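Local structure of 3-oxoadipate enol-lactonase (Burkholderia xenovorans, 2XUA) at residues Leu31-Gly36 and Ser40-Gln45; Pro156-Ala161 and Asp176-Thr181; Ala161-Met164 and Val169-Ala172. The protein probably hydrolyses 3-oxoadipate enol-lactone to 3-oxoadipate, a step in the bacterial breakdown of catechol. All coordinates share one frame; numbering follows the deposited sequence.

Contact 1: Leu31-Gly36 and Ser40-Gln45; sequences LSNSLG and SMWAPQ. With SHF (laevulinic acid), chain C.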
ATOM      1  N   LEU B  31      -3.311  -1.739  16.027  1.00 11.54           N
ATOM      2  CA  LEU B  31      -2.134  -2.486  15.507  1.00 11.02           C
ATOM      3  C   LEU B  31      -1.030  -1.428  15.419  1.00 10.80           C
ATOM      4  O   LEU B  31      -1.318  -0.304  15.001  1.00 11.16           O
ATOM      5  CB  LEU B  31      -2.492  -2.996  14.094  1.00 10.55           C
ATOM      6  CG  LEU B  31      -3.658  -3.996  14.119  1.00 11.92           C
ATOM      7  CD1 LEU B  31      -3.924  -4.641  12.697  1.00  9.40           C
ATOM      8  CD2 LEU B  31      -3.380  -5.103  15.165  1.00 12.90           C
ATOM      9  N   SER B  32       0.230  -1.793  15.653  1.00 10.37           N
ATOM     10  CA  SER B  32       1.289  -0.810  15.502  1.00 10.16           C
ATOM     11  C   SER B  32       2.450  -1.368  14.702  1.00  9.64           C
ATOM     12  O   SER B  32       2.853  -2.498  14.909  1.00 10.24           O
ATOM     13  CB  SER B  32       1.707  -0.319  16.909  1.00 10.34           C
ATOM     14  OG  SER B  32       2.630   0.757  16.733  1.00 13.66           O
ATOM     15  N   ASN B  33       2.911  -0.609  13.710  1.00 10.96           N
ATOM     16  CA  ASN B  33       3.720  -1.114  12.593  1.00 10.81           C
ATOM     17  C   ASN B  33       5.234  -1.197  12.971  1.00 13.11           C
ATOM     18  O   ASN B  33       5.709  -0.633  13.965  1.00 11.24           O
ATOM     19  CB  ASN B  33       3.703  -0.142  11.396  1.00  8.53           C
ATOM     20  CG  ASN B  33       2.306   0.271  10.938  1.00 10.95           C
ATOM     21  OD1 ASN B  33       2.145   1.281  10.241  1.00 16.79           O
ATOM     22  ND2 ASN B  33       1.305  -0.457  11.347  1.00  6.73           N
ATOM     23  N   SER B  34       5.957  -1.916  12.137  1.00 13.20           N
ATOM     24  CA  SER B  34       7.437  -1.968  12.190  1.00 14.08           C
ATOM     25  C   SER B  34       8.056  -0.716  11.597  1.00 13.62           C
ATOM     26  O   SER B  34       7.470  -0.065  10.688  1.00 12.67           O
ATOM     27  CB  SER B  34       7.879  -3.152  11.314  1.00 14.65           C
ATOM     28  OG  SER B  34       9.246  -3.499  11.654  1.00 20.70           O
ATOM     29  N   LEU B  35       9.286  -0.392  12.032  1.00 12.18           N
ATOM     30  CA  LEU B  35      10.091   0.600  11.319  1.00 13.19           C
ATOM     31  C   LEU B  35      10.178   0.360   9.800  1.00 11.61           C
ATOM     32  O   LEU B  35      10.503  -0.728   9.369  1.00 12.40           O
ATOM     33  CB  LEU B  35      11.510   0.652  11.935  1.00 13.91           C
ATOM     34  CG  LEU B  35      12.492   1.649  11.391  1.00 15.69           C
ATOM     35  CD1 LEU B  35      12.021   3.055  11.717  1.00 13.09           C
ATOM     36  CD2 LEU B  35      13.836   1.321  12.026  1.00 18.31           C
ATOM     37  N   GLY B  36       9.970   1.418   8.989  1.00 11.45           N
ATOM     38  CA  GLY B  36      10.065   1.338   7.529  1.00 11.89           C
ATOM     39  C   GLY B  36       8.845   0.672   6.884  1.00 11.99           C
ATOM     40  O   GLY B  36       8.913   0.291   5.725  1.00 12.08           O
ATOM     41  N   SER B  40      -0.370  -0.716   5.592  1.00 11.13           N
ATOM     42  CA  SER B  40      -0.662  -1.819   4.663  1.00 11.75           C
ATOM     43  C   SER B  40      -0.040  -3.123   5.106  1.00 12.74           C
ATOM     44  O   SER B  40      -0.464  -4.229   4.673  1.00 11.37           O
ATOM     45  CB  SER B  40      -0.211  -1.473   3.213  1.00 10.00           C
ATOM     46  OG  SER B  40       1.237  -1.421   3.072  1.00 12.55           O
HETATM   47  N   MSE B  41       0.987  -3.038   5.966  1.00 13.34           N
HETATM   48  CA  MSE B  41       1.661  -4.299   6.388  1.00 11.45           C
HETATM   49  C   MSE B  41       0.726  -5.236   7.154  1.00 11.38           C
HETATM   50  O   MSE B  41       0.960  -6.417   7.183  1.00  8.63           O
HETATM   51  CB  MSE B  41       2.912  -4.009   7.212  1.00 12.04           C
HETATM   52  CG  MSE B  41       2.561  -3.376   8.566  1.00 10.64           C
HETATM   53 SE   MSE B  41       3.996  -3.760   9.786  1.00 20.93          SE
HETATM   54  CE  MSE B  41       3.706  -5.650  10.137  1.00 13.28           C
ATOM     55  N   TRP B  42      -0.381  -4.715   7.728  1.00 11.59           N
ATOM     56  CA  TRP B  42      -1.289  -5.545   8.496  1.00 10.73           C
ATOM     57  C   TRP B  42      -2.459  -6.032   7.631  1.00 12.08           C
ATOM     58  O   TRP B  42      -3.379  -6.622   8.131  1.00 11.79           O
ATOM     59  CB  TRP B  42      -1.886  -4.691   9.629  1.00 12.48           C
ATOM     60  CG  TRP B  42      -0.869  -4.368  10.681  1.00 10.95           C
ATOM     61  CD1 TRP B  42      -0.383  -3.138  10.992  1.00  7.81           C
ATOM     62  CD2 TRP B  42      -0.273  -5.299  11.608  1.00 11.00           C
ATOM     63  NE1 TRP B  42       0.540  -3.247  12.013  1.00 11.40           N
ATOM     64  CE2 TRP B  42       0.620  -4.553  12.427  1.00 12.83           C
ATOM     65  CE3 TRP B  42      -0.357  -6.679  11.777  1.00 14.74           C
ATOM     66  CZ2 TRP B  42       1.405  -5.139  13.437  1.00 12.27           C
ATOM     67  CZ3 TRP B  42       0.401  -7.285  12.793  1.00 15.69           C
ATOM     68  CH2 TRP B  42       1.295  -6.498  13.607  1.00 12.01           C
ATOM     69  N   ALA B  43      -2.463  -5.715   6.341  1.00 10.69           N
ATOM     70  CA  ALA B  43      -3.595  -6.099   5.534  1.00 11.04           C
ATOM     71  C   ALA B  43      -3.963  -7.611   5.662  1.00 11.08           C
ATOM     72  O   ALA B  43      -5.159  -7.948   5.710  1.00 11.90           O
ATOM     73  CB  ALA B  43      -3.344  -5.668   4.001  1.00  9.44           C
ATOM     74  N   PRO B  44      -2.964  -8.534   5.782  1.00 11.89           N
ATOM     75  CA  PRO B  44      -3.433  -9.966   5.883  1.00 13.40           C
ATOM     76  C   PRO B  44      -4.232 -10.295   7.142  1.00 12.97           C
ATOM     77  O   PRO B  44      -4.971 -11.275   7.169  1.00 11.76           O
ATOM     78  CB  PRO B  44      -2.121 -10.798   5.831  1.00 12.82           C
ATOM     79  CG  PRO B  44      -1.143  -9.870   5.022  1.00 13.41           C
ATOM     80  CD  PRO B  44      -1.500  -8.483   5.729  1.00 12.69           C
ATOM     81  N   GLN B  45      -4.074  -9.483   8.186  1.00 13.02           N
ATOM     82  CA  GLN B  45      -4.822  -9.710   9.408  1.00 11.96           C
ATOM     83  C   GLN B  45      -6.229  -9.037   9.488  1.00 12.34           C
ATOM     84  O   GLN B  45      -7.015  -9.311  10.421  1.00 13.22           O
ATOM     85  CB  GLN B  45      -3.980  -9.238  10.608  1.00 11.92           C
ATOM     86  CG  GLN B  45      -2.885 -10.247  11.045  1.00 14.43           C
ATOM     87  CD  GLN B  45      -1.776 -10.382   9.999  1.00 15.31           C
ATOM     88  OE1 GLN B  45      -1.376 -11.505   9.592  1.00 17.70           O
ATOM     89  NE2 GLN B  45      -1.282  -9.243   9.538  1.00 11.06           N
TER
HETATM   90  C4  SHF C1265      13.692  -1.761  10.110  1.00 26.30           C
HETATM   91  C5  SHF C1265      12.287  -2.287  10.435  1.00 24.90           C
HETATM   92  C3  SHF C1265      14.911  -2.304  10.873  1.00 26.34           C
HETATM   93  C2  SHF C1265      14.819  -3.702  11.537  1.00 34.54           C
HETATM   94  C1  SHF C1265      16.246  -4.368  11.732  1.00 35.39           C
HETATM   95  O4  SHF C1265      13.845  -0.928   9.197  1.00 18.91           O
HETATM   96  O1  SHF C1265      16.552  -5.174  10.834  1.00 36.43           O
HETATM   97  OH1 SHF C1265      16.958  -4.161  12.772  1.00 37.78           O
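L31 lays its CB over one face of the W42 indole, a CH-pi contact in which CB sits 3.7 Å from the centroid of the five-membered ring and 10° off its normal. Its CD1 follows the same face to reach W42 CG at 3.7 Å. The opposite face is covered from within W42's own segment by selenomethionine M41, whose chain bends at chi3 (-73°) and brings CE back over the ring. At the indole edge W42 CZ2 abuts the backbone oxygen S32 O at 3.4 Å, while M41 SE rests against the loop backbone just after the strand, 3.6 Å from S34 N. The contact lies in a beta-alpha-beta unit of the alpha/beta hydrolase fold: M41 and W42, on the 3-10 segment just before helix 43-52, pack back on strand 28-32 and the loop after it, and the chain continues to strand 54-58. W42 also packs on C97 and L99 of strand 94-99. Beyond S34 the two segments part. Here side chains of 31-36 line the ligand pocket instead: S34 OG is 3.5 Å from C5 and L35 CG 3.6 Å from O4 of laevulinic acid. On the outer side, S40 and P44 are partly exposed and pack against M173 and V169 of the second subunit.

Contact 2: Pro156-Ala161 and Asp176-Thr181; sequences PRWFTA and DVFVHT. With SHF (laevulinic acid), chain C.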
ATOM      1  N   PRO B 156      16.359  -8.063   3.426  1.00 20.98           N
ATOM      2  CA  PRO B 156      16.665  -9.458   3.623  1.00 20.38           C
ATOM      3  C   PRO B 156      16.578  -9.858   5.072  1.00 19.73           C
ATOM      4  O   PRO B 156      16.501 -11.058   5.356  1.00 20.66           O
ATOM      5  CB  PRO B 156      18.121  -9.585   3.113  1.00 20.52           C
ATOM      6  CG  PRO B 156      18.194  -8.474   2.078  1.00 23.37           C
ATOM      7  CD  PRO B 156      17.486  -7.351   2.811  1.00 21.41           C
ATOM      8  N   ARG B 157      16.587  -8.899   5.994  1.00 18.62           N
ATOM      9  CA  ARG B 157      16.419  -9.280   7.406  1.00 17.91           C
ATOM     10  C   ARG B 157      14.953  -9.544   7.769  1.00 16.82           C
ATOM     11  O   ARG B 157      14.658  -9.973   8.891  1.00 15.35           O
ATOM     12  CB  ARG B 157      17.010  -8.195   8.316  1.00 18.77           C
ATOM     13  CG  ARG B 157      18.566  -8.189   8.243  1.00 21.19           C
ATOM     14  CD  ARG B 157      19.131  -6.827   8.694  1.00 21.81           C
ATOM     15  NE  ARG B 157      18.894  -6.540  10.118  1.00 28.62           N
ATOM     16  CZ  ARG B 157      19.450  -7.199  11.154  1.00 34.28           C
ATOM     17  NH1 ARG B 157      20.283  -8.240  10.954  1.00 30.66           N
ATOM     18  NH2 ARG B 157      19.162  -6.815  12.402  1.00 32.89           N
ATOM     19  N   TRP B 158      14.041  -9.263   6.842  1.00 15.58           N
ATOM     20  CA  TRP B 158      12.602  -9.302   7.155  1.00 14.55           C
ATOM     21  C   TRP B 158      11.956 -10.585   6.694  1.00 15.03           C
ATOM     22  O   TRP B 158      10.947 -10.990   7.247  1.00 15.97           O
ATOM     23  CB  TRP B 158      11.905  -8.142   6.436  1.00 13.26           C
ATOM     24  CG  TRP B 158      12.134  -6.809   7.091  1.00 17.14           C
ATOM     25  CD1 TRP B 158      13.016  -6.484   8.110  1.00 17.52           C
ATOM     26  CD2 TRP B 158      11.443  -5.600   6.750  1.00 14.33           C
ATOM     27  NE1 TRP B 158      12.925  -5.119   8.388  1.00 19.23           N
ATOM     28  CE2 TRP B 158      11.953  -4.573   7.568  1.00 18.57           C
ATOM     29  CE3 TRP B 158      10.455  -5.298   5.801  1.00 15.36           C
ATOM     30  CZ2 TRP B 158      11.506  -3.269   7.470  1.00 18.35           C
ATOM     31  CZ3 TRP B 158       9.985  -4.011   5.721  1.00 15.37           C
ATOM     32  CH2 TRP B 158      10.529  -2.996   6.544  1.00 17.28           C
ATOM     33  N   PHE B 159      12.515 -11.232   5.666  1.00 15.16           N
ATOM     34  CA  PHE B 159      11.917 -12.481   5.167  1.00 15.57           C
ATOM     35  C   PHE B 159      12.991 -13.491   4.955  1.00 16.76           C
ATOM     36  O   PHE B 159      14.127 -13.074   4.681  1.00 15.71           O
ATOM     37  CB  PHE B 159      11.233 -12.202   3.807  1.00 15.31           C
ATOM     38  CG  PHE B 159      10.123 -11.183   3.900  1.00 15.95           C
ATOM     39  CD1 PHE B 159       8.916 -11.503   4.485  1.00 16.09           C
ATOM     40  CD2 PHE B 159      10.319  -9.894   3.448  1.00 17.01           C
ATOM     41  CE1 PHE B 159       7.861 -10.564   4.587  1.00 15.87           C
ATOM     42  CE2 PHE B 159       9.282  -8.951   3.545  1.00 20.82           C
ATOM     43  CZ  PHE B 159       8.017  -9.320   4.107  1.00 12.50           C
ATOM     44  N   THR B 160      12.674 -14.790   5.047  1.00 16.76           N
ATOM     45  CA  THR B 160      13.677 -15.806   4.659  1.00 17.91           C
ATOM     46  C   THR B 160      13.932 -15.663   3.154  1.00 18.83           C
ATOM     47  O   THR B 160      13.100 -15.071   2.425  1.00 17.25           O
ATOM     48  CB  THR B 160      13.209 -17.236   4.997  1.00 19.38           C
ATOM     49  OG1 THR B 160      11.995 -17.511   4.270  1.00 18.12           O
ATOM     50  CG2 THR B 160      12.946 -17.337   6.514  1.00 18.33           C
ATOM     51  N   ALA B 161      15.120 -16.076   2.716  1.00 17.57           N
ATOM     52  CA  ALA B 161      15.486 -16.104   1.290  1.00 18.25           C
ATOM     53  C   ALA B 161      14.414 -16.795   0.455  1.00 17.45           C
ATOM     54  O   ALA B 161      14.089 -16.363  -0.668  1.00 18.96           O
ATOM     55  CB  ALA B 161      16.851 -16.836   1.076  1.00 17.07           C
ATOM     56  N   ASP B 176       8.436  -0.898  -1.769  1.00 16.95           N
ATOM     57  CA  ASP B 176       8.021   0.449  -2.239  1.00 18.05           C
ATOM     58  C   ASP B 176       7.721   1.317  -1.047  1.00 16.80           C
ATOM     59  O   ASP B 176       8.061   2.508  -1.034  1.00 16.46           O
ATOM     60  CB  ASP B 176       6.805   0.399  -3.191  1.00 18.18           C
ATOM     61  CG  ASP B 176       6.582   1.718  -3.966  1.00 20.97           C
ATOM     62  OD1 ASP B 176       7.561   2.264  -4.496  1.00 20.48           O
ATOM     63  OD2 ASP B 176       5.416   2.216  -4.038  1.00 25.20           O
ATOM     64  N   VAL B 177       7.096   0.750  -0.032  1.00 13.95           N
ATOM     65  CA  VAL B 177       6.756   1.552   1.165  1.00 13.56           C
ATOM     66  C   VAL B 177       8.038   1.917   1.913  1.00 14.58           C
ATOM     67  O   VAL B 177       8.248   3.086   2.337  1.00 13.25           O
ATOM     68  CB  VAL B 177       5.841   0.730   2.096  1.00 13.49           C
ATOM     69  CG1 VAL B 177       5.686   1.418   3.471  1.00 11.84           C
ATOM     70  CG2 VAL B 177       4.457   0.525   1.377  1.00 11.84           C
ATOM     71  N   PHE B 178       8.918   0.927   2.040  1.00 12.62           N
ATOM     72  CA  PHE B 178      10.193   1.177   2.758  1.00 14.72           C
ATOM     73  C   PHE B 178      10.970   2.319   2.062  1.00 15.00           C
ATOM     74  O   PHE B 178      11.287   3.325   2.685  1.00 15.50           O
ATOM     75  CB  PHE B 178      10.994  -0.120   2.802  1.00 13.72           C
ATOM     76  CG  PHE B 178      12.261   0.007   3.575  1.00 17.99           C
ATOM     77  CD1 PHE B 178      12.287  -0.322   4.912  1.00 13.60           C
ATOM     78  CD2 PHE B 178      13.411   0.530   2.975  1.00 19.41           C
ATOM     79  CE1 PHE B 178      13.495  -0.216   5.647  1.00 15.00           C
ATOM     80  CE2 PHE B 178      14.614   0.687   3.724  1.00 15.04           C
ATOM     81  CZ  PHE B 178      14.630   0.322   5.045  1.00 13.03           C
ATOM     82  N   VAL B 179      11.170   2.229   0.747  1.00 15.01           N
ATOM     83  CA  VAL B 179      12.037   3.189   0.088  1.00 16.24           C
ATOM     84  C   VAL B 179      11.444   4.577  -0.014  1.00 16.64           C
ATOM     85  O   VAL B 179      12.191   5.498  -0.273  1.00 15.65           O
ATOM     86  CB  VAL B 179      12.652   2.716  -1.278  1.00 17.01           C
ATOM     87  CG1 VAL B 179      13.345   1.408  -1.097  1.00 15.93           C
ATOM     88  CG2 VAL B 179      11.570   2.618  -2.374  1.00 18.53           C
ATOM     89  N   HIS B 180      10.124   4.721   0.185  1.00 14.71           N
ATOM     90  CA  HIS B 180       9.507   6.021   0.156  1.00 15.40           C
ATOM     91  C   HIS B 180       9.235   6.564   1.542  1.00 15.93           C
ATOM     92  O   HIS B 180       8.642   7.641   1.683  1.00 15.17           O
ATOM     93  CB  HIS B 180       8.263   5.987  -0.733  1.00 16.68           C
ATOM     94  CG  HIS B 180       8.646   5.974  -2.180  1.00 18.06           C
ATOM     95  ND1 HIS B 180       8.913   7.135  -2.870  1.00 18.89           N
ATOM     96  CD2 HIS B 180       8.952   4.953  -3.015  1.00 18.32           C
ATOM     97  CE1 HIS B 180       9.327   6.823  -4.088  1.00 23.25           C
ATOM     98  NE2 HIS B 180       9.367   5.507  -4.196  1.00 21.32           N
ATOM     99  N   THR B 181       9.745   5.864   2.563  1.00 14.68           N
ATOM    100  CA  THR B 181       9.656   6.390   3.949  1.00 17.36           C
ATOM    101  C   THR B 181      10.521   7.635   4.057  1.00 18.22           C
ATOM    102  O   THR B 181      11.664   7.636   3.574  1.00 17.96           O
ATOM    103  CB  THR B 181      10.090   5.324   4.963  1.00 16.25           C
ATOM    104  OG1 THR B 181       9.162   4.229   4.839  1.00 18.95           O
ATOM    105  CG2 THR B 181       9.950   5.809   6.426  1.00 15.90           C
TER
HETATM  106  C4  SHF C1265      13.692  -1.761  10.110  1.00 26.30           C
HETATM  107  C5  SHF C1265      12.287  -2.287  10.435  1.00 24.90           C
HETATM  108  C3  SHF C1265      14.911  -2.304  10.873  1.00 26.34           C
HETATM  109  C2  SHF C1265      14.819  -3.702  11.537  1.00 34.54           C
HETATM  110  C1  SHF C1265      16.246  -4.368  11.732  1.00 35.39           C
HETATM  111  O4  SHF C1265      13.845  -0.928   9.197  1.00 18.91           O
HETATM  112  O1  SHF C1265      16.552  -5.174  10.834  1.00 36.43           O
HETATM  113  OH1 SHF C1265      16.958  -4.161  12.772  1.00 37.78           O
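W158 and F178 meet as an offset edge-to-face pair, the edge of F178 directed at the indole face with the ring planes 79° apart. The centroids of F178 and of the indole six-membered ring are 5.6 Å apart, and the nearest carbons, W158 CH2 and F178 CD1, come to 3.6 Å. Both rings also present edges to bound laevulinic acid: W158 CZ2 lies 3.2 Å from the ligand methyl C5, and F178 CE1 is 3.6 Å from the keto oxygen O4. At the other end of the ligand, R157 NE donates a hydrogen bond of 2.8 Å to the carboxylate oxygen O1, somewhat bent at 150°, while R157 NH2 adds a weak, long one of 3.5 Å to OH1. The bend of the arginine chain at chi3 (66°) carries its guanidinium edge round to this carboxylate.

A second shell sets these groups in place. W158 is hydrogen-bonded through its backbone to I245 and its ring meets that of H244, part of a probable Ser-His-Asp triad; F178 is bedded on M147, A151 and V154 of helix 147-154. Y186 OH, from helix 183-195, gives the ligand a further hydrogen bond. Where helix 168-179 ends, T181 OG1 turns back to bond V177 O at 2.9 Å. Further out, D176 forms salt bridges with R17 and R57 of the second subunit, linking this helix to the dimer interface.

The pocket is thus divided chemically: a positive guanidinium takes the carboxylate, probably offsetting its charge, and aromatic edges from W158 and F178 border the methyl ketone, beside L35. Such a division would probably fix which end of an acid-bearing ligand meets R157, placing the ketone end by W158, whose ring touches H244 of the presumed triad.

Contact 3: Ala161-Met164 and Val169-Ala172; sequences ADYM and VVLA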
ATOM      1  N   ALA B 161      15.120 -16.076   2.716  1.00 17.57           N
ATOM      2  CA  ALA B 161      15.486 -16.104   1.290  1.00 18.25           C
ATOM      3  C   ALA B 161      14.414 -16.795   0.455  1.00 17.45           C
ATOM      4  O   ALA B 161      14.089 -16.363  -0.668  1.00 18.96           O
ATOM      5  CB  ALA B 161      16.851 -16.836   1.076  1.00 17.07           C
ATOM      6  N   ASP B 162      13.880 -17.878   0.974  1.00 19.07           N
ATOM      7  CA  ASP B 162      12.959 -18.659   0.172  1.00 20.30           C
ATOM      8  C   ASP B 162      11.652 -17.875  -0.028  1.00 20.78           C
ATOM      9  O   ASP B 162      11.080 -17.890  -1.106  1.00 20.13           O
ATOM     10  CB  ASP B 162      12.623 -19.942   0.907  1.00 22.47           C
ATOM     11  CG  ASP B 162      11.557 -20.786   0.184  1.00 25.02           C
ATOM     12  OD1 ASP B 162      11.692 -21.075  -1.039  1.00 30.76           O
ATOM     13  OD2 ASP B 162      10.585 -21.166   0.857  1.00 29.79           O
ATOM     14  N   TYR B 163      11.151 -17.243   1.028  1.00 18.77           N
ATOM     15  CA  TYR B 163       9.900 -16.475   0.883  1.00 17.67           C
ATOM     16  C   TYR B 163      10.135 -15.383  -0.118  1.00 18.45           C
ATOM     17  O   TYR B 163       9.252 -15.078  -0.917  1.00 17.90           O
ATOM     18  CB  TYR B 163       9.474 -15.866   2.220  1.00 16.20           C
ATOM     19  CG  TYR B 163       8.178 -15.076   2.102  1.00 15.92           C
ATOM     20  CD1 TYR B 163       6.979 -15.697   2.259  1.00 11.13           C
ATOM     21  CD2 TYR B 163       8.188 -13.723   1.817  1.00 13.94           C
ATOM     22  CE1 TYR B 163       5.776 -15.001   2.096  1.00 15.73           C
ATOM     23  CE2 TYR B 163       7.009 -13.025   1.630  1.00 16.29           C
ATOM     24  CZ  TYR B 163       5.804 -13.687   1.795  1.00 18.25           C
ATOM     25  OH  TYR B 163       4.626 -13.035   1.641  1.00 17.29           O
HETATM   26  N   MSE B 164      11.308 -14.736  -0.040  1.00 17.97           N
HETATM   27  CA  MSE B 164      11.550 -13.630  -0.927  1.00 21.35           C
HETATM   28  C   MSE B 164      11.576 -14.091  -2.376  1.00 20.73           C
HETATM   29  O   MSE B 164      10.970 -13.469  -3.257  1.00 20.43           O
HETATM   30  CB  MSE B 164      12.856 -12.945  -0.559  1.00 22.17           C
HETATM   31  CG  MSE B 164      12.710 -12.165   0.692  1.00 27.34           C
HETATM   32 SE   MSE B 164      14.245 -10.992   0.912  1.00 46.78          SE
HETATM   33  CE  MSE B 164      15.649 -12.341   0.837  1.00 36.68           C
ATOM     34  N   VAL B 169       6.081 -10.196  -5.690  1.00 15.26           N
ATOM     35  CA  VAL B 169       5.103  -9.097  -5.699  1.00 13.93           C
ATOM     36  C   VAL B 169       4.970  -8.511  -4.259  1.00 12.99           C
ATOM     37  O   VAL B 169       4.986  -7.291  -4.091  1.00 14.01           O
ATOM     38  CB  VAL B 169       3.694  -9.515  -6.276  1.00 14.53           C
ATOM     39  CG1 VAL B 169       2.600  -8.469  -5.953  1.00 12.71           C
ATOM     40  CG2 VAL B 169       3.707  -9.639  -7.824  1.00 16.05           C
ATOM     41  N   VAL B 170       4.808  -9.387  -3.272  1.00 13.53           N
ATOM     42  CA  VAL B 170       4.789  -8.966  -1.842  1.00 11.86           C
ATOM     43  C   VAL B 170       6.073  -8.181  -1.585  1.00 12.82           C
ATOM     44  O   VAL B 170       6.042  -7.098  -1.055  1.00 12.42           O
ATOM     45  CB  VAL B 170       4.730 -10.126  -0.903  1.00 11.03           C
ATOM     46  CG1 VAL B 170       4.745  -9.585   0.578  1.00 10.84           C
ATOM     47  CG2 VAL B 170       3.419 -10.938  -1.081  1.00 10.74           C
ATOM     48  N   LEU B 171       7.229  -8.720  -1.975  1.00 14.56           N
ATOM     49  CA  LEU B 171       8.483  -7.954  -1.732  1.00 14.64           C
ATOM     50  C   LEU B 171       8.497  -6.572  -2.347  1.00 14.69           C
ATOM     51  O   LEU B 171       8.933  -5.605  -1.697  1.00 16.69           O
ATOM     52  CB  LEU B 171       9.759  -8.762  -2.077  1.00 15.15           C
ATOM     53  CG  LEU B 171      10.004  -9.302  -0.671  1.00 21.66           C
ATOM     54  CD1 LEU B 171       9.756 -10.818  -0.471  1.00 24.12           C
ATOM     55  CD2 LEU B 171      11.166  -8.640   0.155  1.00 20.41           C
ATOM     56  N   ALA B 172       8.123  -6.479  -3.629  1.00 13.21           N
ATOM     57  CA  ALA B 172       8.101  -5.200  -4.320  1.00 13.90           C
ATOM     58  C   ALA B 172       7.192  -4.180  -3.621  1.00 14.35           C
ATOM     59  O   ALA B 172       7.531  -2.994  -3.516  1.00 11.73           O
ATOM     60  CB  ALA B 172       7.688  -5.401  -5.803  1.00 15.50           C
TER
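Y163 OH touches both methyl groups of V170, with CG1 and CG2 each 3.6 Å away, so that a polar atom ends against a forked apolar side chain. The tyrosine reaches that far because its CG stands opposite the backbone N (chi1 -180°), extending the ring toward helix 168-179, and the two side chains cross at about a right angle. L171 fills the next position. Its CD1 pushes in beside M164, a selenomethionine, lying 3.4 Å from both M164 CA and M164 CG, while Y163 CD2 is 4.0 Å from the same methyl. The CG-CD1 approach is tighter than usual van der Waals contact, and both torsions of L171 lie away from staggered values (chi1 -94°, chi2 110°), consistent with some strain. The other branch, L171 CD2, faces M164 SE at 3.9 Å. F159 closes the cluster, its ring meeting that of Y163 with nearly parallel planes and its side chain also touching M164 and L171. V170 packs in addition on V170 of the second subunit. Such packing of helix 161-166 on helix 168-179, successive helices with a single residue between them, belongs to the helical cap of this alpha/beta hydrolase.

Overall arrangement
From the chain centre outward the three contacts trace a passage from sheet to cap. Contact 1, whose touching residues are all buried, joins a central strand and its following loop to the 3-10 segment that precedes the crossover helix; contact 2 is buried too, but in the cap at the ligand; contact 3 is the most peripheral and only partly buried. Contacts 1 and 2 meet where L35 O lies 3.3 Å from W158 CZ2, and both touch laevulinic acid. Contacts 2 and 3 share A161 and helix 168-179, and are coupled through F159. The chemistry changes accordingly: ring-face packing, then aromatic edges with an ion-binding arginine, then largely apolar helix packing, with one tyrosine hydroxyl against methyl groups. All three also reach the second subunit.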